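Local coordinates for beta-glycosidase (Bacteroides caccae, PDB 6T2R), which hydrolyses mucin O-glycans as an endo-acting family 16 glycoside hydrolase, helping a human gut bacterium to initiate mucin breakdown, at residues A[35-40]-A[73-78]; A[111-116]-A[254-259]. All coordinates share one frame; numbering follows the deposited sequence.

Contact 1. Residues A[35-40]-A[73-78]; sequences DNFDGA and GLLILK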
ATOM      1  N   ASP A  35       3.653  10.801  -8.947  1.00 29.97           N
ATOM      2  CA  ASP A  35       2.326  11.438  -9.020  1.00 31.58           C
ATOM      3  C   ASP A  35       2.188  12.397  -7.829  1.00 32.22           C
ATOM      4  O   ASP A  35       2.258  11.915  -6.688  1.00 30.95           O
ATOM      5  CB  ASP A  35       1.254  10.361  -9.068  1.00 29.72           C
ATOM      6  CG  ASP A  35      -0.085  10.927  -9.476  1.00 30.13           C
ATOM      7  OD1 ASP A  35      -0.223  12.149  -9.343  1.00 29.11           O
ATOM      8  OD2 ASP A  35      -0.966  10.128  -9.923  1.00 28.99           O
ATOM      9  N   ASN A  36       1.981  13.698  -8.094  1.00 34.36           N
ATOM     10  CA  ASN A  36       1.773  14.749  -7.060  1.00 32.94           C
ATOM     11  C   ASN A  36       0.297  15.080  -6.878  1.00 33.99           C
ATOM     12  O   ASN A  36       0.015  16.059  -6.142  1.00 32.72           O
ATOM     13  CB  ASN A  36       2.533  16.031  -7.375  1.00 36.13           C
ATOM     14  CG  ASN A  36       3.989  15.845  -7.032  1.00 37.09           C
ATOM     15  OD1 ASN A  36       4.328  15.535  -5.890  1.00 36.06           O
ATOM     16  ND2 ASN A  36       4.835  15.962  -8.035  1.00 34.02           N
ATOM     17  N   PHE A  37      -0.597  14.300  -7.499  1.00 33.86           N
ATOM     18  CA  PHE A  37      -2.073  14.478  -7.382  1.00 38.06           C
ATOM     19  C   PHE A  37      -2.460  15.940  -7.707  1.00 38.79           C
ATOM     20  O   PHE A  37      -3.146  16.601  -6.928  1.00 38.14           O
ATOM     21  CB  PHE A  37      -2.500  13.999  -5.992  1.00 35.65           C
ATOM     22  CG  PHE A  37      -2.205  12.538  -5.778  1.00 37.03           C
ATOM     23  CD1 PHE A  37      -2.763  11.579  -6.598  1.00 34.90           C
ATOM     24  CD2 PHE A  37      -1.325  12.130  -4.789  1.00 38.33           C
ATOM     25  CE1 PHE A  37      -2.447  10.237  -6.434  1.00 39.83           C
ATOM     26  CE2 PHE A  37      -1.026  10.791  -4.613  1.00 39.30           C
ATOM     27  CZ  PHE A  37      -1.582   9.842  -5.442  1.00 36.59           C
ATOM     28  N   ASP A  38      -2.013  16.423  -8.857  1.00 41.14           N
ATOM     29  CA  ASP A  38      -2.185  17.831  -9.286  1.00 48.88           C
ATOM     30  C   ASP A  38      -3.579  18.111  -9.848  1.00 52.10           C
ATOM     31  O   ASP A  38      -4.034  19.242  -9.658  1.00 62.38           O
ATOM     32  CB  ASP A  38      -1.202  18.169 -10.391  1.00 45.33           C
ATOM     33  CG  ASP A  38       0.196  18.286  -9.864  1.00 40.94           C
ATOM     34  OD1 ASP A  38       0.358  18.632  -8.661  1.00 40.29           O
ATOM     35  OD2 ASP A  38       1.093  18.021 -10.658  1.00 44.02           O
ATOM     36  N   GLY A  39      -4.205  17.153 -10.536  1.00 49.15           N
ATOM     37  CA  GLY A  39      -5.429  17.406 -11.334  1.00 52.55           C
ATOM     38  C   GLY A  39      -6.724  17.617 -10.533  1.00 43.98           C
ATOM     39  O   GLY A  39      -6.749  17.534  -9.298  1.00 41.56           O
ATOM     40  N   ALA A  40      -7.807  17.834 -11.266  1.00 41.76           N
ATOM     41  CA  ALA A  40      -9.199  17.781 -10.783  1.00 39.94           C
ATOM     42  C   ALA A  40      -9.524  16.373 -10.267  1.00 39.02           C
ATOM     43  O   ALA A  40     -10.445  16.240  -9.451  1.00 36.94           O
ATOM     44  CB  ALA A  40     -10.102  18.191 -11.919  1.00 39.88           C
ATOM     45  N   GLY A  73      -4.071  20.172  -3.816  1.00 38.09           N
ATOM     46  CA  GLY A  73      -3.072  19.272  -4.428  1.00 33.00           C
ATOM     47  C   GLY A  73      -2.813  17.987  -3.637  1.00 33.92           C
ATOM     48  O   GLY A  73      -1.780  17.364  -3.900  1.00 32.46           O
ATOM     49  N   LEU A  74      -3.735  17.581  -2.748  1.00 32.98           N
ATOM     50  CA  LEU A  74      -3.730  16.289  -2.004  1.00 32.56           C
ATOM     51  C   LEU A  74      -4.841  15.359  -2.501  1.00 32.59           C
ATOM     52  O   LEU A  74      -6.017  15.802  -2.651  1.00 33.00           O
ATOM     53  CB  LEU A  74      -3.991  16.567  -0.519  1.00 32.43           C
ATOM     54  CG  LEU A  74      -2.927  17.362   0.222  1.00 31.88           C
ATOM     55  CD1 LEU A  74      -3.270  17.401   1.693  1.00 32.10           C
ATOM     56  CD2 LEU A  74      -1.539  16.768  -0.002  1.00 34.18           C
ATOM     57  N   LEU A  75      -4.543  14.070  -2.614  1.00 30.75           N
ATOM     58  CA  LEU A  75      -5.604  13.051  -2.771  1.00 27.98           C
ATOM     59  C   LEU A  75      -6.223  12.751  -1.393  1.00 26.64           C
ATOM     60  O   LEU A  75      -5.484  12.634  -0.455  1.00 29.02           O
ATOM     61  CB  LEU A  75      -5.014  11.783  -3.399  1.00 32.66           C
ATOM     62  CG  LEU A  75      -5.924  10.548  -3.292  1.00 30.31           C
ATOM     63  CD1 LEU A  75      -7.111  10.714  -4.237  1.00 28.30           C
ATOM     64  CD2 LEU A  75      -5.133   9.261  -3.584  1.00 33.50           C
ATOM     65  N   ILE A  76      -7.546  12.624  -1.294  1.00 24.04           N
ATOM     66  CA  ILE A  76      -8.278  12.350  -0.020  1.00 27.86           C
ATOM     67  C   ILE A  76      -9.106  11.108  -0.240  1.00 25.69           C
ATOM     68  O   ILE A  76      -9.898  11.092  -1.183  1.00 32.81           O
ATOM     69  CB  ILE A  76      -9.204  13.512   0.374  1.00 29.67           C
ATOM     70  CG1 ILE A  76      -8.494  14.851   0.222  1.00 29.23           C
ATOM     71  CG2 ILE A  76      -9.746  13.305   1.777  1.00 30.64           C
ATOM     72  CD1 ILE A  76      -7.341  14.998   1.154  1.00 31.14           C
ATOM     73  N   LEU A  77      -8.912  10.102   0.580  1.00 26.67           N
ATOM     74  CA  LEU A  77      -9.721   8.865   0.515  1.00 25.69           C
ATOM     75  C   LEU A  77     -10.399   8.743   1.856  1.00 26.74           C
ATOM     76  O   LEU A  77      -9.677   8.998   2.839  1.00 25.90           O
ATOM     77  CB  LEU A  77      -8.780   7.686   0.260  1.00 27.46           C
ATOM     78  CG  LEU A  77      -8.094   7.698  -1.102  1.00 28.47           C
ATOM     79  CD1 LEU A  77      -7.012   6.623  -1.164  1.00 28.69           C
ATOM     80  CD2 LEU A  77      -9.112   7.496  -2.216  1.00 26.29           C
ATOM     81  N   LYS A  78     -11.717   8.475   1.890  1.00 28.64           N
ATOM     82  CA  LYS A  78     -12.514   8.635   3.145  1.00 29.89           C
ATOM     83  C   LYS A  78     -13.208   7.322   3.472  1.00 27.02           C
ATOM     84  O   LYS A  78     -13.464   6.540   2.541  1.00 27.92           O
ATOM     85  CB  LYS A  78     -13.548   9.757   3.037  1.00 28.31           C
ATOM     86  CG  LYS A  78     -13.003  11.049   2.455  1.00 32.60           C
ATOM     87  CD  LYS A  78     -14.070  12.044   1.996  1.00 32.09           C
ATOM     88  CE  LYS A  78     -13.439  13.211   1.273  1.00 32.92           C
ATOM     89  NZ  LYS A  78     -14.456  14.218   0.883  1.00 33.97           N
TER
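Phe37 and Leu75 join a loop to a strand in a small, mainly apolar contact: the loop 35-40, which follows strand 29-35, drops an aromatic ring onto the start of strand 74-81. The Leu75 methylene does most of the touching. Its CB sits over one face of the Phe37 ring, 3.9 Å from the ring centroid and 15° off the normal, a CH-pi contact displaced toward the CG side of the ring, with Phe37 CG and Leu75 CB 3.8 Å apart. Leu75 CD2 lies 4.0 Å from Phe37 CZ and as near to CE1, so CB and CD2 together span the ring. With CG of Leu75 turned anti to the backbone N (chi1 166°), its methyl is carried to that far end, the two side chains crossing at a slant.

The backbones approach beside Gly73, where Asn36 O and Gly73 O, both acceptors, lie 3.2 Å apart without bonding. Gly73 has a positive phi, in the tight connection between the antiparallel strands 68-71 and 74-81.

Phe37 is placed from within its own loop. Asp35 OD1 accepts from Phe37 N at 2.9 Å, met on the anti side and 33° out of the carboxylate plane, while Asp35 OD2 is bonded to Trp47 NE1. Phe37 also touches Met70 and Val255, putting the ring among side chains of three strands. The Asp35 to Phe37 bond defines an Asx turn where the chain leaves strand 29-35, and Phe37 packs where this strand gives way to 74-81 alongside 251-263, in the beta-jelly-roll sandwich of family 16 glycoside hydrolases.

Contact 2. Residues A[111-116]-A[254-259]; sequences EVRARL and EVDWVR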
ATOM      1  N   GLU A 111       7.687   4.947  -2.689  1.00 23.22           N
ATOM      2  CA  GLU A 111       7.457   5.779  -1.483  1.00 28.45           C
ATOM      3  C   GLU A 111       6.150   6.529  -1.668  1.00 29.55           C
ATOM      4  O   GLU A 111       5.833   6.965  -2.822  1.00 28.91           O
ATOM      5  CB  GLU A 111       8.536   6.821  -1.199  1.00 28.25           C
ATOM      6  CG  GLU A 111       9.899   6.249  -0.907  1.00 29.33           C
ATOM      7  CD  GLU A 111      10.972   7.328  -0.750  1.00 31.16           C
ATOM      8  OE1 GLU A 111      10.800   8.389  -1.320  1.00 29.90           O
ATOM      9  OE2 GLU A 111      11.970   7.094  -0.046  1.00 34.83           O
ATOM     10  N   VAL A 112       5.410   6.626  -0.573  1.00 29.09           N
ATOM     11  CA  VAL A 112       4.123   7.369  -0.541  1.00 27.26           C
ATOM     12  C   VAL A 112       4.160   8.275   0.681  1.00 24.28           C
ATOM     13  O   VAL A 112       4.434   7.760   1.821  1.00 26.40           O
ATOM     14  CB  VAL A 112       2.923   6.402  -0.522  1.00 24.98           C
ATOM     15  CG1 VAL A 112       1.594   7.144  -0.475  1.00 26.50           C
ATOM     16  CG2 VAL A 112       2.967   5.461  -1.712  1.00 26.70           C
ATOM     17  N   ARG A 113       3.828   9.543   0.480  1.00 26.24           N
ATOM     18  CA  ARG A 113       3.786  10.522   1.590  1.00 24.79           C
ATOM     19  C   ARG A 113       2.313  10.799   1.913  1.00 25.39           C
ATOM     20  O   ARG A 113       1.536  11.214   1.001  1.00 27.26           O
ATOM     21  CB  ARG A 113       4.621  11.760   1.239  1.00 25.68           C
ATOM     22  CG  ARG A 113       4.538  12.834   2.314  1.00 26.86           C
ATOM     23  CD  ARG A 113       5.417  14.030   2.013  1.00 31.69           C
ATOM     24  NE  ARG A 113       5.694  14.805   3.217  1.00 31.21           N
ATOM     25  CZ  ARG A 113       5.157  15.996   3.501  1.00 32.18           C
ATOM     26  NH1 ARG A 113       4.264  16.550   2.698  1.00 32.39           N
ATOM     27  NH2 ARG A 113       5.469  16.598   4.627  1.00 29.97           N
ATOM     28  N   ALA A 114       1.926  10.574   3.165  1.00 28.45           N
ATOM     29  CA  ALA A 114       0.513  10.528   3.575  1.00 28.40           C
ATOM     30  C   ALA A 114       0.401  11.014   5.003  1.00 31.02           C
ATOM     31  O   ALA A 114       1.323  10.730   5.826  1.00 29.44           O
ATOM     32  CB  ALA A 114      -0.031   9.117   3.470  1.00 31.90           C
ATOM     33  N   ARG A 115      -0.731  11.658   5.282  1.00 31.28           N
ATOM     34  CA  ARG A 115      -1.130  12.072   6.640  1.00 31.29           C
ATOM     35  C   ARG A 115      -2.378  11.270   7.008  1.00 30.01           C
ATOM     36  O   ARG A 115      -3.296  11.240   6.201  1.00 30.89           O
ATOM     37  CB  ARG A 115      -1.317  13.590   6.672  1.00 32.31           C
ATOM     38  CG  ARG A 115      -1.798  14.109   8.025  1.00 38.95           C
ATOM     39  CD  ARG A 115      -1.507  15.586   8.281  1.00 37.55           C
ATOM     40  NE  ARG A 115      -2.213  16.365   7.297  1.00 39.63           N
ATOM     41  CZ  ARG A 115      -1.900  17.594   6.893  1.00 38.76           C
ATOM     42  NH1 ARG A 115      -0.853  18.231   7.372  1.00 40.86           N
ATOM     43  NH2 ARG A 115      -2.613  18.167   5.949  1.00 36.27           N
ATOM     44  N   LEU A 116      -2.391  10.655   8.191  1.00 30.33           N
ATOM     45  CA  LEU A 116      -3.482   9.770   8.675  1.00 32.25           C
ATOM     46  C   LEU A 116      -4.225  10.470   9.803  1.00 32.78           C
ATOM     47  O   LEU A 116      -3.616  11.376  10.392  1.00 31.86           O
ATOM     48  CB  LEU A 116      -2.874   8.446   9.163  1.00 29.92           C
ATOM     49  CG  LEU A 116      -1.995   7.722   8.143  1.00 29.89           C
ATOM     50  CD1 LEU A 116      -1.514   6.382   8.664  1.00 29.38           C
ATOM     51  CD2 LEU A 116      -2.730   7.530   6.816  1.00 30.56           C
ATOM     52  N   GLU A 254      -4.868  11.443   3.751  1.00 29.68           N
ATOM     53  CA  GLU A 254      -4.445  12.454   2.750  1.00 30.84           C
ATOM     54  C   GLU A 254      -3.136  11.981   2.151  1.00 28.62           C
ATOM     55  O   GLU A 254      -2.203  11.657   2.918  1.00 25.00           O
ATOM     56  CB  GLU A 254      -4.233  13.817   3.409  1.00 32.15           C
ATOM     57  CG  GLU A 254      -5.245  14.099   4.495  1.00 31.69           C
ATOM     58  CD  GLU A 254      -4.960  15.357   5.278  1.00 30.13           C
ATOM     59  OE1 GLU A 254      -4.926  16.429   4.646  1.00 34.00           O
ATOM     60  OE2 GLU A 254      -4.798  15.246   6.527  1.00 32.11           O
ATOM     61  N   VAL A 255      -3.072  11.981   0.835  1.00 28.59           N
ATOM     62  CA  VAL A 255      -1.860  11.541   0.111  1.00 29.86           C
ATOM     63  C   VAL A 255      -1.311  12.716  -0.693  1.00 32.15           C
ATOM     64  O   VAL A 255      -1.971  13.180  -1.652  1.00 31.10           O
ATOM     65  CB  VAL A 255      -2.174  10.323  -0.757  1.00 29.74           C
ATOM     66  CG1 VAL A 255      -0.909   9.704  -1.312  1.00 27.97           C
ATOM     67  CG2 VAL A 255      -2.994   9.302   0.022  1.00 29.10           C
ATOM     68  N   ASP A 256      -0.109  13.125  -0.309  1.00 32.02           N
ATOM     69  CA  ASP A 256       0.679  14.194  -0.959  1.00 31.71           C
ATOM     70  C   ASP A 256       1.241  13.682  -2.284  1.00 28.55           C
ATOM     71  O   ASP A 256       1.095  14.414  -3.301  1.00 27.65           O
ATOM     72  CB  ASP A 256       1.763  14.660   0.007  1.00 33.43           C
ATOM     73  CG  ASP A 256       2.457  15.946  -0.385  1.00 33.60           C
ATOM     74  OD1 ASP A 256       1.992  16.609  -1.333  1.00 35.64           O
ATOM     75  OD2 ASP A 256       3.469  16.246   0.260  1.00 33.55           O
ATOM     76  N   TRP A 257       1.893  12.503  -2.294  1.00 29.38           N
ATOM     77  CA  TRP A 257       2.538  11.985  -3.538  1.00 28.14           C
ATOM     78  C   TRP A 257       2.925  10.509  -3.439  1.00 25.56           C
ATOM     79  O   TRP A 257       3.023   9.947  -2.331  1.00 23.30           O
ATOM     80  CB  TRP A 257       3.771  12.819  -3.993  1.00 28.26           C
ATOM     81  CG  TRP A 257       4.800  13.149  -2.940  1.00 30.05           C
ATOM     82  CD1 TRP A 257       5.011  14.386  -2.383  1.00 32.28           C
ATOM     83  CD2 TRP A 257       5.800  12.289  -2.343  1.00 30.27           C
ATOM     84  NE1 TRP A 257       6.020  14.331  -1.459  1.00 30.02           N
ATOM     85  CE2 TRP A 257       6.537  13.072  -1.427  1.00 28.63           C
ATOM     86  CE3 TRP A 257       6.128  10.930  -2.459  1.00 29.09           C
ATOM     87  CZ2 TRP A 257       7.568  12.551  -0.645  1.00 30.93           C
ATOM     88  CZ3 TRP A 257       7.135  10.409  -1.673  1.00 30.67           C
ATOM     89  CH2 TRP A 257       7.868  11.212  -0.807  1.00 29.31           C
ATOM     90  N   VAL A 258       3.201   9.943  -4.613  1.00 26.68           N
ATOM     91  CA  VAL A 258       3.847   8.623  -4.785  1.00 26.24           C
ATOM     92  C   VAL A 258       5.098   8.879  -5.587  1.00 26.93           C
ATOM     93  O   VAL A 258       4.972   9.546  -6.626  1.00 26.97           O
ATOM     94  CB  VAL A 258       2.946   7.628  -5.523  1.00 25.55           C
ATOM     95  CG1 VAL A 258       3.621   6.274  -5.661  1.00 25.95           C
ATOM     96  CG2 VAL A 258       1.598   7.501  -4.839  1.00 28.20           C
ATOM     97  N   ARG A 259       6.228   8.323  -5.150  1.00 26.90           N
ATOM     98  CA  ARG A 259       7.494   8.417  -5.930  1.00 26.86           C
ATOM     99  C   ARG A 259       8.075   7.025  -6.103  1.00 26.93           C
ATOM    100  O   ARG A 259       8.014   6.218  -5.184  1.00 25.92           O
ATOM    101  CB  ARG A 259       8.511   9.382  -5.314  1.00 27.43           C
ATOM    102  CG  ARG A 259       8.086  10.841  -5.426  1.00 26.21           C
ATOM    103  CD  ARG A 259       8.872  11.670  -4.425  1.00 31.09           C
ATOM    104  NE  ARG A 259       8.558  13.085  -4.509  1.00 31.90           N
ATOM    105  CZ  ARG A 259       9.035  13.980  -3.675  1.00 30.90           C
ATOM    106  NH1 ARG A 259       9.878  13.627  -2.725  1.00 33.35           N
ATOM    107  NH2 ARG A 259       8.685  15.232  -3.786  1.00 29.43           N
TER
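A classic beta bulge shifts the register of the antiparallel pairing of 111-116 with 254-259 by one residue: Asp256 and Trp257 together face Arg113. Arg113 N donates to Trp257 O and Arg113 O accepts from Asp256 N, so the single residue is bonded to both members of the bulge.

Its side chain also meets both. Arg113 CB lies over the centre of the Trp257 six-membered ring, 3.6 Å from the centroid, a CH-pi contact. Beyond it the extended chain, CG anti to the backbone N (chi1 176°), carries NH1 to Asp256 OD2 in a salt bridge of 2.6 Å. The acid reaches the guanidinium at its edge, the two planes turned 60° apart. On the opposite face of the indole lies the flat guanidinium of Arg259, turned face-on to the ring, with Arg259 NE 3.6 Å above the Trp257 plane.

Arg115 grips Glu254 side-on: Arg115 NE bonds Glu254 OE2 at 2.9 Å, and Arg115 NH2 reaches Glu254 OE1 at 3.2 Å in a nearly straight bond (174°). Both nitrogens come from above the carboxylate plane, and His117 NE2 is a further partner of OE2.

The other face carries Val112, Ala114, Val255 and Val258, with Val112 CG1 3.7 Å from Val255 CG1. These valines pack on Ile232 of strand 228-233, while strand 187-195 pairs with 108-116 and strands 29-35 and 74-81 with 251-263.

The centres of the two contacts lie 9 Å apart, on the same side of the chain's centre, and strand 251-263 ties them together. Contact 1 closes before contact 2 opens along the chain, yet residues 254-259, near the C-terminus, bond to both parts of the first: Leu75 O is 2.8 Å from Val255 N, and Asp35 N is 2.9 Å from Val258 O, each probably a hydrogen bond. Asn36 OD1 packs against Trp257 CB as well. The late strand therefore runs between strand 108-116 on one flank and strands 29-35 and 74-81 on the other, bringing N-terminal and C-terminal parts of the enzyme side by side in the same part of the beta-sandwich.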